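Local coordinates for protein S12 family peptidase (Streptomyces sp. 82F2, PDB 3WWX) that probably hydrolyses amide bonds with selectivity for D-configured substrates, as a serine hydrolase of the S12 peptidase family with a beta-lactamase-type fold, at residues S310-T315 against S321-F326; D47-G52 against R245-F250; G70-D75 against E171-R176; V62-Q67 against L265-T270; Q138-A143 against N162-G167. All coordinates share one frame; numbering follows the deposited sequence.

Interaction 1 (S310-T315 against S321-F326)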
# COMPACT_ATOMS: atom_id res chain seq x y z
N SER A 310 -0.52 8.52 -1.34
CA SER A 310 0.45 8.10 -2.33
C SER A 310 -0.23 7.38 -3.47
O SER A 310 -1.30 6.78 -3.31
CB SER A 310 1.49 7.17 -1.71
OG SER A 310 2.17 7.83 -0.65
N LEU A 311 0.40 7.47 -4.64
CA LEU A 311 -0.08 6.76 -5.81
C LEU A 311 1.12 6.14 -6.53
O LEU A 311 2.24 6.65 -6.48
CB LEU A 311 -0.90 7.70 -6.73
CG LEU A 311 -0.14 8.88 -7.29
CD1 LEU A 311 0.42 8.56 -8.68
CD2 LEU A 311 -1.04 10.13 -7.35
N ALA A 312 0.86 5.02 -7.19
CA ALA A 312 1.88 4.30 -7.97
C ALA A 312 1.16 3.44 -8.97
O ALA A 312 0.31 2.62 -8.60
CB ALA A 312 2.74 3.44 -7.06
N GLN A 313 1.46 3.63 -10.25
CA GLN A 313 0.75 2.94 -11.32
C GLN A 313 1.68 2.66 -12.48
O GLN A 313 2.59 3.44 -12.75
CB GLN A 313 -0.40 3.81 -11.83
CG GLN A 313 -1.50 4.09 -10.78
CD GLN A 313 -2.30 2.86 -10.38
OE1 GLN A 313 -2.40 1.88 -11.12
NE2 GLN A 313 -2.91 2.91 -9.20
N VAL A 314 1.44 1.54 -13.15
CA VAL A 314 2.18 1.21 -14.36
C VAL A 314 1.26 0.52 -15.36
O VAL A 314 0.30 -0.14 -14.98
CB VAL A 314 3.40 0.35 -14.02
CG1 VAL A 314 3.01 -1.06 -13.53
CG2 VAL A 314 4.35 0.30 -15.17
N THR A 315 1.58 0.64 -16.65
CA THR A 315 0.87 -0.17 -17.64
C THR A 315 1.28 -1.64 -17.48
O THR A 315 2.26 -1.95 -16.81
CB THR A 315 1.15 0.35 -19.06
OG1 THR A 315 2.57 0.51 -19.21
CG2 THR A 315 0.48 1.70 -19.26
N SER A 321 5.21 4.30 -16.33
CA SER A 321 5.02 4.36 -14.87
C SER A 321 4.78 5.78 -14.35
O SER A 321 5.15 6.78 -14.99
CB SER A 321 6.23 3.76 -14.18
OG SER A 321 7.42 4.42 -14.57
N LEU A 322 4.21 5.82 -13.14
CA LEU A 322 3.91 7.05 -12.43
C LEU A 322 3.94 6.75 -10.94
O LEU A 322 3.44 5.72 -10.52
CB LEU A 322 2.53 7.53 -12.83
CG LEU A 322 1.89 8.68 -12.01
CD1 LEU A 322 2.59 10.00 -12.23
CD2 LEU A 322 0.38 8.80 -12.33
N ALA A 323 4.47 7.67 -10.15
CA ALA A 323 4.32 7.57 -8.68
C ALA A 323 4.32 8.96 -8.12
O ALA A 323 4.91 9.87 -8.70
CB ALA A 323 5.44 6.73 -8.07
N GLY A 324 3.67 9.15 -6.99
CA GLY A 324 3.65 10.48 -6.39
C GLY A 324 2.99 10.51 -5.04
O GLY A 324 2.53 9.50 -4.52
N ASN A 325 2.90 11.72 -4.49
CA ASN A 325 2.46 11.90 -3.11
C ASN A 325 1.87 13.28 -2.87
O ASN A 325 2.40 14.29 -3.38
CB ASN A 325 3.65 11.68 -2.16
CG ASN A 325 3.24 11.76 -0.69
OD1 ASN A 325 3.47 12.76 -0.00
ND2 ASN A 325 2.62 10.70 -0.19
N PHE A 326 0.81 13.31 -2.07
CA PHE A 326 0.28 14.53 -1.49
C PHE A 326 0.56 14.48 0.00
O PHE A 326 0.32 13.46 0.65
CB PHE A 326 -1.24 14.61 -1.66
CG PHE A 326 -1.73 14.54 -3.09
CD1 PHE A 326 -0.98 15.04 -4.13
CD2 PHE A 326 -2.97 14.01 -3.35
CE1 PHE A 326 -1.45 14.99 -5.43
CE2 PHE A 326 -3.46 13.96 -4.66
CZ PHE A 326 -2.70 14.46 -5.69

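Interaction 2 (D47-G52 against R245-F250)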
# COMPACT_ATOMS: atom_id res chain seq x y z
N ASP A 47 11.47 14.09 -2.77
CA ASP A 47 10.95 13.89 -1.41
C ASP A 47 10.60 12.43 -1.16
O ASP A 47 9.98 11.75 -2.01
CB ASP A 47 9.74 14.76 -1.10
CG ASP A 47 10.09 16.22 -0.81
OD1 ASP A 47 11.30 16.57 -0.82
OD2 ASP A 47 9.14 17.00 -0.60
N ARG A 48 10.97 11.98 0.02
CA ARG A 48 10.62 10.66 0.51
C ARG A 48 9.38 10.79 1.36
O ARG A 48 9.19 11.79 2.06
CB ARG A 48 11.80 10.07 1.30
CG ARG A 48 13.05 9.91 0.40
CD ARG A 48 14.30 9.33 1.07
NE ARG A 48 15.39 9.35 0.09
CZ ARG A 48 16.61 8.86 0.28
NH1 ARG A 48 16.94 8.27 1.39
NH2 ARG A 48 17.51 8.94 -0.69
N TYR A 49 8.54 9.77 1.33
CA TYR A 49 7.25 9.81 2.00
C TYR A 49 6.82 8.43 2.42
O TYR A 49 7.30 7.40 1.90
CB TYR A 49 6.20 10.47 1.10
CG TYR A 49 6.19 10.02 -0.36
CD1 TYR A 49 6.94 10.68 -1.31
CD2 TYR A 49 5.43 8.95 -0.78
CE1 TYR A 49 6.93 10.29 -2.64
CE2 TYR A 49 5.42 8.54 -2.11
CZ TYR A 49 6.17 9.22 -3.03
OH TYR A 49 6.13 8.84 -4.37
N ARG A 50 5.92 8.40 3.39
CA ARG A 50 5.30 7.17 3.86
C ARG A 50 4.35 6.68 2.79
O ARG A 50 3.34 7.34 2.50
CB ARG A 50 4.56 7.46 5.16
CG ARG A 50 5.46 7.99 6.28
CD ARG A 50 4.73 7.97 7.62
NE ARG A 50 5.51 8.65 8.66
CZ ARG A 50 6.56 8.11 9.27
NH1 ARG A 50 6.92 6.87 9.03
NH2 ARG A 50 7.25 8.81 10.15
N VAL A 51 4.65 5.53 2.19
CA VAL A 51 3.85 5.05 1.05
C VAL A 51 2.57 4.33 1.48
O VAL A 51 1.77 3.92 0.64
CB VAL A 51 4.67 4.16 0.12
CG1 VAL A 51 5.96 4.84 -0.27
CG2 VAL A 51 4.96 2.80 0.75
N GLY A 52 2.37 4.21 2.79
CA GLY A 52 1.19 3.53 3.28
C GLY A 52 0.95 2.19 2.63
O GLY A 52 1.87 1.39 2.48
N ARG A 245 10.78 7.88 -7.47
CA ARG A 245 11.65 7.14 -8.39
C ARG A 245 11.64 5.64 -8.07
O ARG A 245 11.33 4.81 -8.93
CB ARG A 245 13.07 7.67 -8.31
CG ARG A 245 14.03 7.03 -9.31
CD ARG A 245 15.43 7.58 -9.19
NE ARG A 245 16.28 7.04 -10.25
CZ ARG A 245 17.55 7.39 -10.45
NH1 ARG A 245 18.12 8.30 -9.67
NH2 ARG A 245 18.24 6.84 -11.43
N ASP A 246 11.95 5.30 -6.83
CA ASP A 246 12.02 3.90 -6.43
C ASP A 246 10.68 3.21 -6.62
O ASP A 246 10.64 2.04 -6.96
CB ASP A 246 12.41 3.79 -4.96
CG ASP A 246 13.91 3.96 -4.72
OD1 ASP A 246 14.66 4.35 -5.64
OD2 ASP A 246 14.33 3.71 -3.55
N LEU A 247 9.58 3.91 -6.36
CA LEU A 247 8.29 3.24 -6.52
C LEU A 247 8.06 2.83 -7.97
O LEU A 247 7.53 1.75 -8.24
CB LEU A 247 7.13 4.10 -6.01
CG LEU A 247 7.02 4.20 -4.49
CD1 LEU A 247 5.87 5.13 -4.16
CD2 LEU A 247 6.84 2.86 -3.82
N GLN A 248 8.48 3.69 -8.90
CA GLN A 248 8.40 3.33 -10.31
C GLN A 248 9.32 2.15 -10.63
O GLN A 248 8.92 1.20 -11.31
CB GLN A 248 8.77 4.50 -11.20
CG GLN A 248 7.79 5.63 -11.18
CD GLN A 248 8.27 6.72 -12.09
OE1 GLN A 248 8.08 6.65 -13.31
NE2 GLN A 248 8.98 7.68 -11.53
N THR A 249 10.56 2.20 -10.14
CA THR A 249 11.49 1.09 -10.38
C THR A 249 10.87 -0.25 -9.96
O THR A 249 10.93 -1.27 -10.67
CB THR A 249 12.80 1.33 -9.63
OG1 THR A 249 13.34 2.57 -10.08
CG2 THR A 249 13.78 0.18 -9.87
N PHE A 250 10.25 -0.24 -8.79
CA PHE A 250 9.63 -1.44 -8.26
C PHE A 250 8.44 -1.90 -9.10
O PHE A 250 8.42 -3.06 -9.56
CB PHE A 250 9.18 -1.21 -6.81
CG PHE A 250 8.29 -2.33 -6.28
CD1 PHE A 250 8.80 -3.61 -6.10
CD2 PHE A 250 6.95 -2.10 -5.98
CE1 PHE A 250 7.99 -4.63 -5.64
CE2 PHE A 250 6.14 -3.12 -5.51
CZ PHE A 250 6.67 -4.39 -5.34

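Interaction 3 (G70-D75 against E171-R176)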
# COMPACT_ATOMS: atom_id res chain seq x y z
N GLY A 70 8.68 -23.08 -3.67
CA GLY A 70 8.08 -24.30 -3.16
C GLY A 70 8.01 -24.36 -1.64
O GLY A 70 7.95 -25.44 -1.06
N ARG A 71 7.99 -23.19 -0.99
CA ARG A 71 8.06 -23.13 0.47
C ARG A 71 6.69 -22.93 1.13
O ARG A 71 6.53 -23.12 2.35
CB ARG A 71 9.03 -22.03 0.91
CG ARG A 71 10.46 -22.31 0.43
CD ARG A 71 11.40 -21.15 0.63
NE ARG A 71 11.65 -20.90 2.04
CZ ARG A 71 12.50 -19.98 2.48
NH1 ARG A 71 13.18 -19.23 1.62
NH2 ARG A 71 12.67 -19.79 3.79
N ILE A 72 5.71 -22.59 0.32
CA ILE A 72 4.34 -22.40 0.77
C ILE A 72 3.41 -22.48 -0.43
O ILE A 72 3.79 -22.11 -1.53
CB ILE A 72 4.18 -21.04 1.48
CG1 ILE A 72 2.73 -20.80 1.89
CG2 ILE A 72 4.68 -19.90 0.58
CD1 ILE A 72 2.57 -19.69 2.95
N ASP A 73 2.20 -22.98 -0.20
CA ASP A 73 1.13 -22.94 -1.19
C ASP A 73 0.16 -21.88 -0.70
O ASP A 73 -0.35 -21.97 0.41
CB ASP A 73 0.46 -24.32 -1.26
CG ASP A 73 -0.59 -24.43 -2.35
OD1 ASP A 73 -1.25 -23.44 -2.72
OD2 ASP A 73 -0.80 -25.57 -2.84
N LEU A 74 -0.08 -20.85 -1.50
CA LEU A 74 -1.00 -19.79 -1.06
C LEU A 74 -2.43 -20.27 -0.84
O LEU A 74 -3.22 -19.58 -0.18
CB LEU A 74 -0.95 -18.59 -1.99
CG LEU A 74 0.43 -17.98 -2.18
CD1 LEU A 74 0.32 -16.81 -3.13
CD2 LEU A 74 1.07 -17.54 -0.87
N ASP A 75 -2.78 -21.45 -1.35
CA ASP A 75 -4.10 -22.00 -1.06
C ASP A 75 -4.11 -22.80 0.24
O ASP A 75 -5.15 -23.34 0.60
CB ASP A 75 -4.63 -22.80 -2.24
CG ASP A 75 -4.85 -21.94 -3.46
OD1 ASP A 75 -5.51 -20.88 -3.31
OD2 ASP A 75 -4.36 -22.28 -4.54
N GLU A 171 7.09 -14.43 8.18
CA GLU A 171 8.00 -14.68 9.28
C GLU A 171 8.04 -16.19 9.61
O GLU A 171 9.12 -16.71 9.91
CB GLU A 171 7.64 -13.85 10.52
CG GLU A 171 8.65 -14.07 11.64
CD GLU A 171 8.57 -13.10 12.80
OE1 GLU A 171 8.99 -13.50 13.90
OE2 GLU A 171 8.14 -11.94 12.62
N LYS A 172 6.91 -16.87 9.55
CA LYS A 172 6.87 -18.31 9.87
C LYS A 172 7.62 -19.10 8.81
O LYS A 172 8.40 -20.00 9.13
CB LYS A 172 5.43 -18.80 9.98
CG LYS A 172 5.27 -20.25 10.45
CD LYS A 172 5.84 -20.49 11.86
CE LYS A 172 5.27 -19.56 12.93
NZ LYS A 172 3.88 -19.92 13.37
N VAL A 173 7.40 -18.77 7.54
CA VAL A 173 8.08 -19.47 6.44
C VAL A 173 9.59 -19.26 6.48
O VAL A 173 10.36 -20.22 6.29
CB VAL A 173 7.53 -19.04 5.06
CG1 VAL A 173 8.33 -19.66 3.92
CG2 VAL A 173 6.06 -19.41 4.93
N THR A 174 10.03 -18.02 6.71
CA THR A 174 11.44 -17.66 6.58
C THR A 174 12.24 -17.74 7.88
O THR A 174 13.47 -17.78 7.84
CB THR A 174 11.61 -16.22 6.04
OG1 THR A 174 11.07 -15.28 6.99
CG2 THR A 174 10.94 -16.05 4.69
N GLY A 175 11.55 -17.74 9.02
CA GLY A 175 12.22 -17.66 10.32
C GLY A 175 12.82 -16.32 10.67
O GLY A 175 13.56 -16.21 11.65
N ARG A 176 12.50 -15.28 9.90
CA ARG A 176 13.01 -13.94 10.17
C ARG A 176 11.88 -12.92 9.99
O ARG A 176 10.91 -13.21 9.31
CB ARG A 176 14.13 -13.57 9.21
CG ARG A 176 15.35 -14.51 9.18
CD ARG A 176 16.46 -13.92 8.35
NE ARG A 176 17.13 -12.82 9.04
CZ ARG A 176 17.94 -11.93 8.46
NH1 ARG A 176 18.19 -11.99 7.16
NH2 ARG A 176 18.50 -10.98 9.20
O HOH W 1 10.69 -22.44 4.19
O HOH W 2 14.72 -18.32 5.04

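Interaction 4 (V62-Q67 against L265-T270)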
# COMPACT_ATOMS: atom_id res chain seq x y z
N VAL A 62 6.75 -10.89 -1.85
CA VAL A 62 7.57 -11.84 -1.08
C VAL A 62 6.86 -13.18 -0.98
O VAL A 62 7.47 -14.23 -1.19
CB VAL A 62 7.88 -11.30 0.31
CG1 VAL A 62 8.50 -12.38 1.19
CG2 VAL A 62 8.80 -10.10 0.20
N LEU A 63 5.57 -13.18 -0.66
CA LEU A 63 4.86 -14.45 -0.52
C LEU A 63 4.78 -15.19 -1.84
O LEU A 63 4.84 -16.42 -1.86
CB LEU A 63 3.46 -14.24 0.05
CG LEU A 63 3.52 -14.11 1.56
CD1 LEU A 63 2.26 -13.45 2.06
CD2 LEU A 63 3.71 -15.47 2.23
N LEU A 64 4.63 -14.46 -2.94
CA LEU A 64 4.64 -15.12 -4.24
C LEU A 64 6.01 -15.71 -4.59
O LEU A 64 6.07 -16.78 -5.20
CB LEU A 64 4.12 -14.15 -5.31
CG LEU A 64 2.60 -13.97 -5.26
CD1 LEU A 64 2.17 -12.64 -5.88
CD2 LEU A 64 1.90 -15.13 -5.97
N GLN A 65 7.08 -15.04 -4.22
CA GLN A 65 8.40 -15.63 -4.37
C GLN A 65 8.53 -16.89 -3.52
O GLN A 65 9.06 -17.90 -4.00
CB GLN A 65 9.51 -14.65 -4.01
CG GLN A 65 9.66 -13.49 -4.97
CD GLN A 65 10.94 -12.74 -4.73
OE1 GLN A 65 11.59 -12.91 -3.70
NE2 GLN A 65 11.34 -11.90 -5.69
N LEU A 66 8.08 -16.84 -2.28
CA LEU A 66 8.20 -18.01 -1.42
C LEU A 66 7.43 -19.19 -1.99
O LEU A 66 7.88 -20.34 -1.91
CB LEU A 66 7.76 -17.69 0.02
CG LEU A 66 8.63 -16.68 0.76
CD1 LEU A 66 7.91 -16.24 2.03
CD2 LEU A 66 10.01 -17.27 1.08
N GLN A 67 6.27 -18.92 -2.58
CA GLN A 67 5.49 -19.98 -3.22
C GLN A 67 6.26 -20.54 -4.43
O GLN A 67 6.27 -21.76 -4.65
CB GLN A 67 4.10 -19.50 -3.63
CG GLN A 67 3.33 -20.56 -4.43
CD GLN A 67 1.91 -20.18 -4.75
OE1 GLN A 67 0.96 -20.77 -4.21
NE2 GLN A 67 1.74 -19.21 -5.64
N LEU A 265 3.33 -14.20 -11.33
CA LEU A 265 2.75 -12.94 -11.76
C LEU A 265 1.32 -13.12 -12.27
O LEU A 265 0.46 -12.25 -12.12
CB LEU A 265 3.63 -12.28 -12.82
CG LEU A 265 3.25 -10.86 -13.26
CD1 LEU A 265 3.15 -9.91 -12.07
CD2 LEU A 265 4.26 -10.35 -14.24
N ASN A 266 1.05 -14.26 -12.89
CA ASN A 266 -0.31 -14.55 -13.31
C ASN A 266 -1.29 -14.62 -12.12
O ASN A 266 -2.41 -14.12 -12.20
CB ASN A 266 -0.37 -15.89 -14.04
CG ASN A 266 -1.76 -16.20 -14.54
OD1 ASN A 266 -2.33 -15.46 -15.34
ND2 ASN A 266 -2.32 -17.31 -14.05
N GLU A 267 -0.87 -15.26 -11.04
CA GLU A 267 -1.68 -15.31 -9.82
C GLU A 267 -1.87 -13.91 -9.27
O GLU A 267 -2.96 -13.56 -8.85
CB GLU A 267 -1.04 -16.23 -8.78
CG GLU A 267 -1.18 -17.72 -9.17
CD GLU A 267 -0.71 -18.70 -8.10
OE1 GLU A 267 -0.69 -18.35 -6.90
OE2 GLU A 267 -0.36 -19.85 -8.46
N MET A 268 -0.81 -13.11 -9.28
CA MET A 268 -0.88 -11.77 -8.73
C MET A 268 -1.87 -10.91 -9.47
O MET A 268 -2.55 -10.07 -8.87
CB MET A 268 0.49 -11.11 -8.78
CG MET A 268 0.56 -9.85 -7.93
SD MET A 268 2.22 -9.14 -7.96
CE MET A 268 2.34 -8.60 -6.26
N THR A 269 -1.95 -11.11 -10.79
CA THR A 269 -2.82 -10.32 -11.65
C THR A 269 -4.18 -11.00 -11.92
O THR A 269 -4.93 -10.54 -12.78
CB THR A 269 -2.16 -10.00 -13.00
OG1 THR A 269 -1.79 -11.23 -13.65
CG2 THR A 269 -0.94 -9.14 -12.81
N THR A 270 -4.50 -12.05 -11.16
CA THR A 270 -5.83 -12.62 -11.17
C THR A 270 -6.68 -11.84 -10.18
O THR A 270 -6.48 -11.94 -8.96
CB THR A 270 -5.79 -14.10 -10.82
OG1 THR A 270 -5.04 -14.79 -11.83
CG2 THR A 270 -7.21 -14.68 -10.76
O HOH W 3 -0.87 -21.76 -5.95

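Interaction 5 (Q138-A143 against N162-G167)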
# COMPACT_ATOMS: atom_id res chain seq x y z
N GLN A 138 -0.59 -8.02 18.42
CA GLN A 138 -1.51 -7.08 19.07
C GLN A 138 -2.54 -6.53 18.08
O GLN A 138 -3.72 -6.38 18.40
CB GLN A 138 -0.76 -5.93 19.74
CG GLN A 138 -1.68 -4.89 20.41
CD GLN A 138 -2.41 -5.44 21.61
OE1 GLN A 138 -1.84 -5.54 22.69
NE2 GLN A 138 -3.67 -5.82 21.42
N LEU A 139 -2.11 -6.20 16.87
CA LEU A 139 -3.04 -5.72 15.85
C LEU A 139 -4.07 -6.79 15.51
O LEU A 139 -5.25 -6.51 15.36
CB LEU A 139 -2.26 -5.29 14.61
CG LEU A 139 -1.31 -4.10 14.83
CD1 LEU A 139 -0.54 -3.82 13.55
CD2 LEU A 139 -2.06 -2.84 15.31
N VAL A 140 -3.63 -8.03 15.34
CA VAL A 140 -4.56 -9.11 15.04
C VAL A 140 -5.53 -9.29 16.23
O VAL A 140 -6.74 -9.48 16.03
CB VAL A 140 -3.81 -10.40 14.70
CG1 VAL A 140 -4.76 -11.57 14.58
CG2 VAL A 140 -2.99 -10.22 13.41
N ALA A 141 -5.02 -9.21 17.45
CA ALA A 141 -5.90 -9.34 18.63
C ALA A 141 -7.03 -8.33 18.60
O ALA A 141 -8.18 -8.66 18.94
CB ALA A 141 -5.11 -9.17 19.92
N VAL A 142 -6.73 -7.10 18.21
CA VAL A 142 -7.74 -6.07 18.12
C VAL A 142 -8.89 -6.53 17.21
O VAL A 142 -10.08 -6.39 17.55
CB VAL A 142 -7.13 -4.74 17.60
CG1 VAL A 142 -8.21 -3.75 17.20
CG2 VAL A 142 -6.24 -4.12 18.65
N ALA A 143 -8.56 -7.10 16.07
CA ALA A 143 -9.56 -7.59 15.13
C ALA A 143 -10.34 -8.78 15.64
O ALA A 143 -11.52 -8.92 15.32
CB ALA A 143 -8.89 -7.92 13.78
N ASN A 162 -5.52 -8.36 7.02
CA ASN A 162 -5.09 -9.37 6.06
C ASN A 162 -3.61 -9.32 5.81
O ASN A 162 -2.98 -10.38 5.70
CB ASN A 162 -5.82 -9.21 4.74
CG ASN A 162 -7.24 -9.72 4.81
OD1 ASN A 162 -7.51 -10.69 5.52
ND2 ASN A 162 -8.13 -9.11 4.07
N PHE A 163 -3.04 -8.12 5.73
CA PHE A 163 -1.61 -8.00 5.41
C PHE A 163 -0.72 -8.03 6.63
O PHE A 163 0.43 -8.44 6.51
CB PHE A 163 -1.35 -6.83 4.48
CG PHE A 163 -1.62 -7.18 3.04
CD1 PHE A 163 -2.93 -7.34 2.59
CD2 PHE A 163 -0.59 -7.40 2.16
CE1 PHE A 163 -3.20 -7.73 1.30
CE2 PHE A 163 -0.86 -7.78 0.84
CZ PHE A 163 -2.17 -7.94 0.42
N VAL A 164 -1.23 -7.69 7.81
CA VAL A 164 -0.50 -8.01 9.03
C VAL A 164 -0.35 -9.54 9.18
O VAL A 164 0.75 -10.03 9.48
CB VAL A 164 -1.16 -7.36 10.26
CG1 VAL A 164 -0.45 -7.78 11.54
CG2 VAL A 164 -1.13 -5.85 10.10
N LEU A 165 -1.43 -10.28 8.97
CA LEU A 165 -1.36 -11.75 8.95
C LEU A 165 -0.39 -12.24 7.88
O LEU A 165 0.43 -13.13 8.13
CB LEU A 165 -2.75 -12.32 8.72
CG LEU A 165 -3.68 -12.15 9.92
CD1 LEU A 165 -5.10 -12.37 9.54
CD2 LEU A 165 -3.26 -13.09 11.06
N ALA A 166 -0.43 -11.65 6.68
CA ALA A 166 0.47 -12.08 5.61
C ALA A 166 1.93 -11.91 6.04
O ALA A 166 2.78 -12.77 5.76
CB ALA A 166 0.17 -11.31 4.35
N GLY A 167 2.25 -10.81 6.71
CA GLY A 167 3.58 -10.61 7.25
C GLY A 167 3.95 -11.69 8.25
O GLY A 167 5.09 -12.16 8.28

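Interaction 1 (S310-T315 against S321-F326)
Leu-311 lays its CD1 methyl against the branch point of Leu-322, CD1 to CG 3.6 Å, the two side chains slanting across one another on the sheet face covered by helix 334-343. Its first torsion (chi1 61°) holds CG between the backbone N and the carbonyl carbon, over the neighbouring strand, where Leu-311 CG sits 3.8 Å from Gly-324 N. Strands 308-315 and 320-326 form an antiparallel beta hairpin in the middle of the large sheet. Leu-311 N to Gly-324 O and Gly-324 N to Leu-311 O, both 2.9 Å, close one hydrogen-bonded pair; Gln-313 and Leu-322 are joined in the same way. Between them, Ala-312 and Ala-323 face helix 244-255, their CB atoms 4.4 Å apart. On the same face Asn-325 ND2 donates to Ser-310 OG over 2.9 Å, with the hydroxyl lying in the amide plane; the bond is bent, 141° at the hydrogen. ND2 also bonds to Ser-308 OG, while OD1 accepts from Arg-43. With leucines packed on one face and alanines beside this polar pair on the other, the Asn-325 amide is held at both ends and its rotation fixed, the side chain of Ser-310 being about 8 Å from the bound octane-1,8-diamine.

Interaction 2 (D47-G52 against R245-F250)
Leu-247 is the one residue of 245-250 that fills this contact, and its CD1 does most of the touching. That methyl lies 3.7 Å from Tyr-49 OH, coming to the ring obliquely. The same Leu-247 CD1 stands 3.9 Å from Val-51 CG1. The tyrosine side chain points against the leucine from the opposite direction: with CG set between the backbone N and the carbonyl carbon (chi1 45°), the ring swings off its short strand toward the helix. Val-51 slides past Leu-247 instead of meeting it end on. Ala-323 of the central sheet and Ser-242, in the strand paired with 49-50, also touch Leu-247, so this part is buried and snug. Toward the other end the contact opens out. Arg-48 is partly exposed, and its NH2 stays 6.8 Å from Asp-246 OD2, too far for a salt bridge; Arg-245 is exposed as well. The Tyr-49 hydroxyl bonds to Ser-244 OG just ahead of the segment, which ties the ring to the first turn of the helix. Between the two segments themselves cohesion is therefore apolar, while the polar end of the tyrosine is satisfied beside the contact.

Interaction 3 (G70-D75 against E171-R176)
The guanidinium of Arg-71 reaches over the end of helix 160-174, with Val-173 O and Thr-174 CA approaching it obliquely and two waters at its edge, in its plane. Water 1 accepts from Arg-71 NE at 2.8 Å and donates to Val-173 O; water 2 accepts from Arg-71 NH2, also at 2.8 Å, and donates to Thr-174 O. The direct bond from Arg-71 NH2 to Val-173 O is weak, 3.4 Å long, so much of the hold on these last carbonyls of the helix runs through water. Arg-71 NH1 has Glu-69 as a long, weak ionic partner. A bend about the CG-CD bond (chi3 68°) turns the group across Val-173, whose CG1 packs 3.9 Å from Arg-71 CB. The contact lies where two helices finish: Gly-70 closes helix 55-68 in a Schellman motif, and Gly-175, also with positive phi, ends helix 160-174. At the same end as Gly-175, Thr-174 OG1 accepts from Arg-176 N in an ST turn and bonds back to Ile-170 O. Deeper in, Ile-72 crosses Val-173 at about a right angle, CD1 to CG2 4.0 Å, and both residues rest on Trp-81.

Interaction 4 (V62-Q67 against L265-T270)
Gln-67 and Glu-267 supply the polar half of this contact. Gln-67 NE2 donates to Glu-267 OE1 over 2.9 Å in a nearly straight bond, 163° at the hydrogen. The oxygen lies in the amide plane, but the donor comes in from above the carboxylate, the two planes standing 82° apart. Water 3 closes a ring beside it, donating to Gln-67 OE1 at 2.7 Å and to Glu-267 OE2 at 3.2 Å. Gln-67 CG anti to the backbone N (chi1 174°) and an extended chain carry the amide across to the other helix. Glu-267 OE1 also forms a salt bridge with Arg-99, and Gln-67 OE1 accepts from Leu-74 N, which fixes the amide's orientation. In the apolar half the Met-268 chain runs past Leu-64 CD1, from CB at 3.7 Å on to SD and CE, each 4.1 Å from that methyl. As for helix-end bonds, Thr-269 OG1 and Thr-269 N reach Leu-265 O from opposite faces of its plane. Helix 262-268 covers one side of helix 55-68 through Met-268, which also touches Thr-57, Ala-60 and Thr-61, while Val-62 and Leu-63 on other sides pack on helices 178-187 and 160-174.

Interaction 5 (Q138-A143 against N162-G167)
Val-140 wedges between Val-164 and Leu-165, and its CG2 touches both. That methyl lies 3.7 Å from Leu-165 CD2, the two side chains crossing at about a right angle, and 4.0 Å from Val-164 CG1, where the valines run past each other in opposite directions. The preceding residue, Leu-139, meets Val-164 CG2 with its CD1 at 4.0 Å, so the two branches of Val-164 serve two different partners. With CG1 anti to the backbone N (chi1 176°), Val-164 spreads its methyls to reach both. Leu-165 leaves its helix to the side, but its end bends back to Val-140. The axes of segments 138-143 and 162-167 pass 9.8 Å apart at a crossing angle of -139°, and the packing is wholly aliphatic. In the next shell Tyr-111 and Trp-134 touch Leu-139, Met-168 touches Val-140, and Leu-101 backs Leu-165. Asn-162 fixes the start of 162-167, its OD1 bonded to Ser-106 OG and its ND2 to His-104 ND1, and the ring of Phe-163 meets that of His-104. Helix 160-174 is thus sandwiched in the helical region of this beta-lactamase-type fold: helix 136-144 lies on the side of Val-164, while Phe-163 and Ala-166 pack on helices 55-68 and 98-102.

Overall arrangement
Interactions 1 and 2 are buried and adjoin at the central sheet, where Ser-321 OG meets Gln-248 OE1 and Tyr-49 packs on Ser-310 and Asn-325; one relies on strand hydrogen bonding, the other on a leucine methyl against a tyrosine and a valine. The other three belong to the helical region. Interaction 5 is a purely aliphatic core contact, whereas interactions 3 and 4, nearer the surface, mix apolar packing with charged or amide groups and bridging waters. Helix 160-174 serves interactions 3 and 5, and helix 55-68 carries interaction 4 and runs into the loop of interaction 3. Leu-63 against Ala-166 joins 4 to 5, while interactions 1 and 3 lie about 30 Å apart between centres.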